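PDB 7AJ0: arylsulfatase from Pseudoalteromonas sp. MB47, which probably removes sulfate groups from the algal polysaccharide fucoidan, as a thermostable, exo-acting sulfatase that assembles into a hexamer and here holds a calcium ion. Local coordinates for residues A[57-62]-A[266-271]; A[100-105]-A[155-160]; A[321-326]-A[375-380]. All coordinates share one frame; numbering follows the deposited sequence.

In the fold
All three contacts are buried near the centre of the chain, and each brings residues to one calcium site: Asp60 and Asp61 in contact 1, Cys102 in contact 2, Asp325 and Asn326 in contact 3. Contacts 1 and 3 reach the same central sheet, in which strands 53-59 and 318-324 are neighbours, but contact 1 joins two parallel strands by backbone hydrogen bonds, whereas contact 3 packs a strand against a helix through aliphatic side chains. Contact 2, nested in the loop closed by contact 1, sets the first turn of helix 102-111 against the loop after strand 151-155 and is more polar. The salt bridge of Lys157 with Asp60 ties contacts 1 and 2 together.

Contact 1. Residues A[57-62]-A[266-271]; sequences LLVDDL and HSFSKI. With CA (calcium ion), chain G.
Residues 57-62 and 266-271 run side by side as the ends of two parallel strands, with Leu57 opposite His266 and Leu58 opposite Ser267. Leu58 holds the register: its N donates almost straight to His266 O (2.9 Å, N-H...O angle 177°), while its O receives only a weak, bent bond from Phe268 N. Beyond the strands the 266-271 chain swings outward at Phe268 and Ser269, then returns across a cis Lys270-Ile271 peptide. This turn lets Asp60 N donate to Lys270 O at 2.9 Å and Asp60 O accept from Ile271 N at 2.8 Å, so that Asp60 is gripped through both backbone polar atoms. A water bridges the detour, hydrogen-bonding with Leu58 O, Phe268 O and Ser267 OG; the last also bonds to Lys157 O.

The Phe268 ring meets Leu57 CB at its edge and is crossed obliquely by Val59, whose CG2 lies 3.8 Å from Phe268 CD2. One ring face is covered by His266 CD2 of its own segment. Ile271 puts CG1 in the crowded position between its backbone N and carbonyl carbon (chi1 57°), which carries CD1 to 3.4 Å from Asp61 O. At the strand end, Asp60 OD1 binds the calcium at 2.2 Å and Asp61 OD1 at 2.3 Å. Their second oxygens are taken by salt bridges to Lys157 and Lys345, which probably offset the gathered negative charge.

These are the C-terminal ends of the parallel strands in the mixed central sheet of an alkaline phosphatase-like fold, a usual place for a metal site. Helix 290-311 packs on Leu57, Leu62 and Phe268, helix 102-111 on Leu58, while strand 318-324 pairs with the other side of strand 53-59 and strand 151-155 with strand 262-267.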
loop_
_atom_site.group_PDB
_atom_site.type_symbol
_atom_site.label_atom_id
_atom_site.label_comp_id
_atom_site.label_asym_id
_atom_site.label_seq_id
_atom_site.Cartn_x
_atom_site.Cartn_y
_atom_site.Cartn_z
ATOM N N LEU A 57 4.058 40.609 9.142
ATOM C CA LEU A 57 2.779 39.958 9.409
ATOM C C LEU A 57 2.995 38.452 9.313
ATOM O O LEU A 57 3.197 37.912 8.219
ATOM C CB LEU A 57 1.713 40.423 8.424
ATOM C CG LEU A 57 1.371 41.912 8.455
ATOM C CD1 LEU A 57 0.442 42.268 7.303
ATOM C CD2 LEU A 57 0.749 42.286 9.788
ATOM N N LEU A 58 2.962 37.777 10.454
ATOM C CA LEU A 58 3.295 36.360 10.549
ATOM C C LEU A 58 2.019 35.595 10.877
ATOM O O LEU A 58 1.539 35.629 12.013
ATOM C CB LEU A 58 4.371 36.139 11.604
ATOM C CG LEU A 58 5.033 34.765 11.662
ATOM C CD1 LEU A 58 5.778 34.449 10.375
ATOM C CD2 LEU A 58 5.974 34.716 12.857
ATOM N N VAL A 59 1.473 34.913 9.882
ATOM C CA VAL A 59 0.299 34.070 10.071
ATOM C C VAL A 59 0.761 32.675 10.469
ATOM O O VAL A 59 1.798 32.190 10.003
ATOM C CB VAL A 59 -0.565 34.032 8.798
ATOM C CG1 VAL A 59 -1.878 33.317 9.073
ATOM C CG2 VAL A 59 -0.818 35.442 8.294
ATOM N N ASP A 60 -0.013 32.025 11.331
ATOM C CA ASP A 60 0.356 30.730 11.886
ATOM C C ASP A 60 -0.245 29.612 11.045
ATOM O O ASP A 60 -1.451 29.607 10.779
ATOM C CB ASP A 60 -0.119 30.630 13.338
ATOM C CG ASP A 60 0.561 29.513 14.106
ATOM O OD1 ASP A 60 1.405 28.809 13.522
ATOM O OD2 ASP A 60 0.251 29.344 15.303
ATOM N N ASP A 61 0.605 28.674 10.620
ATOM C CA ASP A 61 0.165 27.461 9.929
ATOM C C ASP A 61 -0.617 27.782 8.659
ATOM O O ASP A 61 -1.598 27.115 8.327
ATOM C CB ASP A 61 -0.667 26.573 10.860
ATOM C CG ASP A 61 0.152 25.982 11.992
ATOM O OD1 ASP A 61 1.365 26.261 12.055
ATOM O OD2 ASP A 61 -0.413 25.233 12.816
ATOM N N LEU A 62 -0.173 28.805 7.936
ATOM C CA LEU A 62 -0.810 29.208 6.691
ATOM C C LEU A 62 -0.131 28.513 5.518
ATOM O O LEU A 62 1.094 28.571 5.378
ATOM C CB LEU A 62 -0.736 30.725 6.516
ATOM C CG LEU A 62 -1.490 31.303 5.318
ATOM C CD1 LEU A 62 -2.987 31.305 5.594
ATOM C CD2 LEU A 62 -0.996 32.703 4.981
ATOM N N HIS A 266 3.882 41.290 14.062
ATOM C CA HIS A 266 2.499 40.983 14.409
ATOM C C HIS A 266 2.263 39.506 14.114
ATOM O O HIS A 266 2.150 39.107 12.950
ATOM C CB HIS A 266 1.522 41.856 13.635
ATOM C CG HIS A 266 0.100 41.683 14.069
ATOM N ND1 HIS A 266 -0.462 42.424 15.087
ATOM C CD2 HIS A 266 -0.866 40.837 13.642
ATOM C CE1 HIS A 266 -1.718 42.052 15.257
ATOM N NE2 HIS A 266 -1.988 41.090 14.392
ATOM N N SER A 267 2.186 38.700 15.165
ATOM C CA SER A 267 2.157 37.242 15.065
ATOM C C SER A 267 0.740 36.764 15.366
ATOM O O SER A 267 0.384 36.517 16.517
ATOM C CB SER A 267 3.190 36.638 16.026
ATOM O OG SER A 267 3.121 35.223 16.054
ATOM N N PHE A 268 -0.067 36.631 14.314
ATOM C CA PHE A 268 -1.429 36.153 14.479
ATOM C C PHE A 268 -1.446 34.843 15.258
ATOM O O PHE A 268 -0.548 34.005 15.121
ATOM C CB PHE A 268 -2.100 35.914 13.122
ATOM C CG PHE A 268 -2.306 37.151 12.304
ATOM C CD1 PHE A 268 -3.455 37.906 12.448
ATOM C CD2 PHE A 268 -1.368 37.539 11.366
ATOM C CE1 PHE A 268 -3.655 39.037 11.687
ATOM C CE2 PHE A 268 -1.563 38.670 10.601
ATOM C CZ PHE A 268 -2.709 39.418 10.761
ATOM N N SER A 269 -2.484 34.662 16.074
ATOM C CA SER A 269 -2.757 33.336 16.616
ATOM C C SER A 269 -3.343 32.428 15.541
ATOM O O SER A 269 -3.034 31.232 15.489
ATOM C CB SER A 269 -3.709 33.427 17.804
ATOM O OG SER A 269 -4.083 32.130 18.240
ATOM N N LYS A 270 -4.192 32.974 14.680
ATOM C CA LYS A 270 -4.730 32.207 13.564
ATOM C C LYS A 270 -3.619 31.884 12.570
ATOM O O LYS A 270 -2.639 32.624 12.453
ATOM C CB LYS A 270 -5.852 32.988 12.887
ATOM C CG LYS A 270 -7.112 33.084 13.726
ATOM C CD LYS A 270 -7.956 34.288 13.339
ATOM C CE LYS A 270 -9.231 34.350 14.172
ATOM N NZ LYS A 270 -8.956 34.395 15.638
ATOM N N ILE A 271 -3.766 30.768 11.841
ATOM C CA ILE A 271 -4.930 29.899 11.871
ATOM C C ILE A 271 -4.631 28.583 12.593
ATOM O O ILE A 271 -5.040 27.508 12.151
ATOM C CB ILE A 271 -5.430 29.595 10.433
ATOM C CG1 ILE A 271 -4.306 28.974 9.595
ATOM C CG2 ILE A 271 -5.937 30.862 9.765
ATOM C CD1 ILE A 271 -4.770 28.450 8.256
HETATM CA CA CA G . 3.014 27.401 13.113
HETATM O O HOH W 1 1.854 33.813 13.896
#

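Contact 2. Residues A[100-105]-A[155-160]; sequences PTCTSS and IGKWHV. With CA (calcium ion), chain G.
Cys102 opens helix 102-111 and begins a Cys-x-Ser-x-Arg sequence that matches the sulfatase signature, in which this cysteine is normally converted to the catalytic formylglycine. Here it is an unmodified cysteine, and its side chain can be followed outward between the loop 155-160 and the metal. On the side facing the loop, CB meets two nitrogens, 3.4 Å from His159 ND1 and 3.3 Å from Lys157 NZ. With chi1 at -59°, SG is anti to the carbonyl carbon and lies beside the backbone N. It binds the calcium at 2.5 Å and stands 3.1 Å from Lys157 NZ. The metal, the nearby ammonium group and the N-terminal end of the helix would together be expected to favour the thiolate.

Lys157 reaches this point fully extended, with CG anti to the backbone N and every later torsion close to 180°. Its ammonium group is shared with contact 1, where it makes a salt bridge to Asp60 OD2; the lysine thus contacts two ligands of the same calcium ion, Asp60 and Cys102, from the second shell. Seen from the His159 ring, Cys102 SG lies at the edge, 5.2 Å from the ring centroid.

A second connection is made one residue further along the helix. The left-handed backbone of His159 (phi 65°) belongs to a tight bend in the loop, which directs the histidine O at the helix and turns one face of its ring to Thr103. Val160 comes next and packs on Arg106 and Ala107 of the helix, while its CA lies 4.1 Å from Thr103 CG2. Thr103 OG1 does double duty: it donates to His159 O at 2.7 Å, in the plane of that carbonyl, and it rests 3.7 Å above the centre of the His159 imidazole.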
loop_
_atom_site.group_PDB
_atom_site.type_symbol
_atom_site.label_atom_id
_atom_site.label_comp_id
_atom_site.label_asym_id
_atom_site.label_seq_id
_atom_site.Cartn_x
_atom_site.Cartn_y
_atom_site.Cartn_z
ATOM N N PRO A 100 9.902 23.407 9.480
ATOM C CA PRO A 100 8.700 22.561 9.419
ATOM C C PRO A 100 7.730 22.722 10.582
ATOM O O PRO A 100 6.603 22.221 10.479
ATOM C CB PRO A 100 9.277 21.131 9.394
ATOM C CG PRO A 100 10.719 21.289 9.040
ATOM C CD PRO A 100 11.128 22.604 9.629
ATOM N N THR A 101 8.109 23.390 11.673
ATOM C CA THR A 101 7.245 23.489 12.843
ATOM C C THR A 101 7.354 24.875 13.467
ATOM O O THR A 101 8.243 25.663 13.137
ATOM C CB THR A 101 7.584 22.405 13.879
ATOM O OG1 THR A 101 8.993 22.415 14.144
ATOM C CG2 THR A 101 7.181 21.032 13.363
ATOM N N CYS A 102 6.435 25.152 14.399
ATOM C CA CYS A 102 6.225 26.514 14.885
ATOM C C CYS A 102 7.467 27.066 15.574
ATOM O O CYS A 102 8.027 28.085 15.155
ATOM C CB CYS A 102 5.037 26.545 15.854
ATOM S SG CYS A 102 3.465 25.979 15.183
ATOM N N THR A 103 7.894 26.416 16.659
ATOM C CA THR A 103 8.999 26.942 17.453
ATOM C C THR A 103 10.261 27.093 16.616
ATOM O O THR A 103 11.019 28.055 16.789
ATOM C CB THR A 103 9.266 26.027 18.651
ATOM O OG1 THR A 103 8.094 25.959 19.472
ATOM C CG2 THR A 103 10.437 26.546 19.473
ATOM N N SER A 104 10.503 26.152 15.702
ATOM C CA SER A 104 11.721 26.192 14.901
ATOM C C SER A 104 11.711 27.370 13.934
ATOM O O SER A 104 12.732 28.047 13.764
ATOM C CB SER A 104 11.886 24.873 14.147
ATOM O OG SER A 104 12.226 23.824 15.038
ATOM N N SER A 105 10.568 27.634 13.300
ATOM C CA SER A 105 10.483 28.744 12.358
ATOM C C SER A 105 10.548 30.090 13.068
ATOM O O SER A 105 11.133 31.045 12.547
ATOM C CB SER A 105 9.192 28.641 11.547
ATOM O OG SER A 105 9.265 27.589 10.607
ATOM N N ILE A 155 3.936 41.231 19.023
ATOM C CA ILE A 155 2.555 41.212 19.482
ATOM C C ILE A 155 1.892 39.985 18.877
ATOM O O ILE A 155 1.707 39.908 17.657
ATOM C CB ILE A 155 1.806 42.499 19.109
ATOM C CG1 ILE A 155 2.387 43.671 19.908
ATOM C CG2 ILE A 155 0.317 42.336 19.355
ATOM C CD1 ILE A 155 1.782 45.019 19.584
ATOM N N GLY A 156 1.549 39.020 19.728
ATOM C CA GLY A 156 0.891 37.811 19.278
ATOM C C GLY A 156 1.543 36.544 19.788
ATOM O O GLY A 156 2.015 36.489 20.927
ATOM N N LYS A 157 1.582 35.518 18.944
ATOM C CA LYS A 157 2.103 34.225 19.364
ATOM C C LYS A 157 3.625 34.258 19.461
ATOM O O LYS A 157 4.312 34.779 18.579
ATOM C CB LYS A 157 1.660 33.141 18.381
ATOM C CG LYS A 157 2.238 31.765 18.663
ATOM C CD LYS A 157 1.908 30.791 17.538
ATOM C CE LYS A 157 2.754 29.534 17.641
ATOM N NZ LYS A 157 2.597 28.649 16.456
ATOM N N TRP A 158 4.150 33.684 20.545
ATOM C CA TRP A 158 5.590 33.561 20.745
ATOM C C TRP A 158 6.027 32.131 20.454
ATOM O O TRP A 158 6.549 31.844 19.372
ATOM C CB TRP A 158 5.961 33.963 22.168
ATOM C CG TRP A 158 7.429 33.937 22.479
ATOM C CD1 TRP A 158 8.016 33.405 23.590
ATOM C CD2 TRP A 158 8.495 34.467 21.679
ATOM N NE1 TRP A 158 9.378 33.575 23.536
ATOM C CE2 TRP A 158 9.697 34.225 22.373
ATOM C CE3 TRP A 158 8.549 35.126 20.446
ATOM C CZ2 TRP A 158 10.937 34.613 21.873
ATOM C CZ3 TRP A 158 9.782 35.510 19.954
ATOM C CH2 TRP A 158 10.959 35.252 20.665
ATOM N N HIS A 159 5.819 31.230 21.410
ATOM C CA HIS A 159 6.080 29.805 21.213
ATOM C C HIS A 159 7.562 29.525 20.980
ATOM O O HIS A 159 7.922 28.554 20.307
ATOM C CB HIS A 159 5.246 29.257 20.049
ATOM C CG HIS A 159 4.836 27.827 20.213
ATOM N ND1 HIS A 159 4.324 27.079 19.174
ATOM C CD2 HIS A 159 4.852 27.010 21.293
ATOM C CE1 HIS A 159 4.049 25.861 19.606
ATOM N NE2 HIS A 159 4.359 25.794 20.889
ATOM N N VAL A 160 8.433 30.374 21.526
ATOM C CA VAL A 160 9.870 30.131 21.484
ATOM C C VAL A 160 10.397 30.122 22.914
ATOM O O VAL A 160 11.515 30.579 23.180
ATOM C CB VAL A 160 10.613 31.183 20.641
ATOM C CG1 VAL A 160 12.009 30.676 20.275
ATOM C CG2 VAL A 160 9.818 31.540 19.395
HETATM CA CA CA G . 3.014 27.401 13.113
#

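Contact 3. Residues A[321-326]-A[375-380]; sequences IFTSDN and MDLTDI. With CA (calcium ion), chain G.
Ile321 and Ile380 meet tip to tip, Ile321 reaching out from strand 318-324 and Ile380 from the first turn of helix 377-387. Each brings two carbons: Ile321 CD1 stands 3.8 Å from Ile380 CG2, and Ile321 CG2 stands 3.9 Å from Ile380 CD1, so the forked ends abut through two pairs of carbons. Thr323, two residues on and on the same side of the strand, presents its methyl CG2 to Ile380 CD1 and is crossed obliquely by Leu377. The Leu377 branch CD2 lies alongside Thr323 OG1 and the backbone O of Ser324. The threonine hydroxyl finds its polar partner in Pro356 of the adjoining strand, and the packing across the contact is essentially apolar.

The helix starts at this point with a capping box. Asp376 OD1 accepts from Thr378 N at 3.0 Å, while Asp379 OD2 receives Asp376 N at 2.9 Å; Arg418 makes a salt bridge with the other oxygen of Asp379.

Past the strand end, the chain turns away from the helix to the metal. Asp325 holds CG in the crowded position between its N and carbonyl carbon (chi1 76°) and grips the calcium with both carboxylate oxygens, OD2 at 2.2 Å and OD1 at 2.6 Å. Asn326 adds OD1 at 2.4 Å. Asp60, Asp61 and Cys102 complete the site, and Arg106 is a further partner of the Asp325 carboxylate.

Strand 318-324 thus lies between strands 53-59 and 354-360 in the central sheet, with helix 377-387 laid over its Ile321 and Thr323 face and Met96 of strand 91-97 touching both Thr323 and Ile380.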
loop_
_atom_site.group_PDB
_atom_site.type_symbol
_atom_site.label_atom_id
_atom_site.label_comp_id
_atom_site.label_asym_id
_atom_site.label_seq_id
_atom_site.Cartn_x
_atom_site.Cartn_y
_atom_site.Cartn_z
ATOM N N ILE A 321 6.149 42.833 5.321
ATOM C CA ILE A 321 6.393 41.449 4.933
ATOM C C ILE A 321 5.248 40.608 5.480
ATOM O O ILE A 321 4.984 40.618 6.689
ATOM C CB ILE A 321 7.749 40.939 5.446
ATOM C CG1 ILE A 321 8.884 41.628 4.685
ATOM C CG2 ILE A 321 7.836 39.426 5.298
ATOM C CD1 ILE A 321 10.271 41.331 5.223
ATOM N N PHE A 322 4.564 39.897 4.590
ATOM C CA PHE A 322 3.480 38.989 4.947
ATOM C C PHE A 322 3.957 37.570 4.668
ATOM O O PHE A 322 4.342 37.256 3.537
ATOM C CB PHE A 322 2.215 39.313 4.150
ATOM C CG PHE A 322 1.050 38.422 4.474
ATOM C CD1 PHE A 322 0.908 37.195 3.850
ATOM C CD2 PHE A 322 0.094 38.814 5.397
ATOM C CE1 PHE A 322 -0.161 36.374 4.146
ATOM C CE2 PHE A 322 -0.977 37.997 5.695
ATOM C CZ PHE A 322 -1.104 36.775 5.069
ATOM N N THR A 323 3.938 36.721 5.689
ATOM C CA THR A 323 4.487 35.380 5.543
ATOM C C THR A 323 3.854 34.460 6.578
ATOM O O THR A 323 3.022 34.876 7.388
ATOM C CB THR A 323 6.017 35.401 5.673
ATOM O OG1 THR A 323 6.550 34.107 5.370
ATOM C CG2 THR A 323 6.437 35.787 7.083
ATOM N N SER A 324 4.254 33.195 6.533
ATOM C CA SER A 324 3.804 32.168 7.457
ATOM C C SER A 324 5.012 31.567 8.163
ATOM O O SER A 324 6.162 31.780 7.767
ATOM C CB SER A 324 3.017 31.078 6.719
ATOM O OG SER A 324 2.697 30.008 7.587
ATOM N N ASP A 325 4.748 30.808 9.224
ATOM C CA ASP A 325 5.821 30.145 9.951
ATOM C C ASP A 325 6.005 28.686 9.553
ATOM O O ASP A 325 7.079 28.128 9.793
ATOM C CB ASP A 325 5.583 30.238 11.464
ATOM C CG ASP A 325 4.509 29.292 11.954
ATOM O OD1 ASP A 325 3.551 29.009 11.201
ATOM O OD2 ASP A 325 4.631 28.835 13.109
ATOM N N ASN A 326 5.004 28.062 8.942
ATOM C CA ASN A 326 5.147 26.710 8.410
ATOM C C ASN A 326 3.907 26.399 7.580
ATOM O O ASN A 326 2.987 27.215 7.469
ATOM C CB ASN A 326 5.358 25.684 9.525
ATOM C CG ASN A 326 4.340 25.814 10.636
ATOM O OD1 ASN A 326 4.657 26.271 11.734
ATOM N ND2 ASN A 326 3.104 25.417 10.353
ATOM N N MET A 375 14.407 32.308 -0.826
ATOM C CA MET A 375 14.445 33.167 0.349
ATOM C C MET A 375 14.002 32.362 1.562
ATOM O O MET A 375 13.228 31.410 1.446
ATOM C CB MET A 375 13.562 34.406 0.174
ATOM C CG MET A 375 13.638 35.367 1.348
ATOM S SD MET A 375 13.336 37.080 0.889
ATOM C CE MET A 375 13.286 37.856 2.506
ATOM N N ASP A 376 14.502 32.766 2.728
ATOM C CA ASP A 376 14.349 32.034 3.978
ATOM C C ASP A 376 13.785 32.972 5.037
ATOM O O ASP A 376 13.846 34.195 4.903
ATOM C CB ASP A 376 15.707 31.457 4.427
ATOM C CG ASP A 376 15.577 30.357 5.466
ATOM O OD1 ASP A 376 15.029 30.614 6.559
ATOM O OD2 ASP A 376 16.034 29.228 5.187
ATOM N N LEU A 377 13.226 32.387 6.101
ATOM C CA LEU A 377 12.803 33.205 7.234
ATOM C C LEU A 377 13.992 33.887 7.902
ATOM O O LEU A 377 13.863 35.010 8.403
ATOM C CB LEU A 377 12.051 32.362 8.261
ATOM C CG LEU A 377 10.578 32.052 7.992
ATOM C CD1 LEU A 377 10.025 31.180 9.115
ATOM C CD2 LEU A 377 9.755 33.319 7.842
ATOM N N THR A 378 15.151 33.226 7.936
ATOM C CA THR A 378 16.339 33.872 8.476
ATOM C C THR A 378 16.771 35.064 7.628
ATOM O O THR A 378 17.485 35.939 8.129
ATOM C CB THR A 378 17.496 32.878 8.583
ATOM O OG1 THR A 378 17.781 32.330 7.289
ATOM C CG2 THR A 378 17.152 31.753 9.546
ATOM N N ASP A 379 16.354 35.114 6.360
ATOM C CA ASP A 379 16.700 36.250 5.514
ATOM C C ASP A 379 15.923 37.500 5.910
ATOM O O ASP A 379 16.411 38.619 5.715
ATOM C CB ASP A 379 16.448 35.910 4.045
ATOM C CG ASP A 379 17.339 34.786 3.543
ATOM O OD1 ASP A 379 18.347 34.481 4.214
ATOM O OD2 ASP A 379 17.034 34.214 2.474
ATOM N N ILE A 380 14.716 37.338 6.453
ATOM C CA ILE A 380 13.985 38.488 6.977
ATOM C C ILE A 380 14.745 39.095 8.149
ATOM O O ILE A 380 14.881 40.320 8.260
ATOM C CB ILE A 380 12.557 38.080 7.383
ATOM C CG1 ILE A 380 11.791 37.549 6.169
ATOM C CG2 ILE A 380 11.827 39.265 8.004
ATOM C CD1 ILE A 380 10.497 36.833 6.518
HETATM CA CA CA G . 3.014 27.401 13.113
#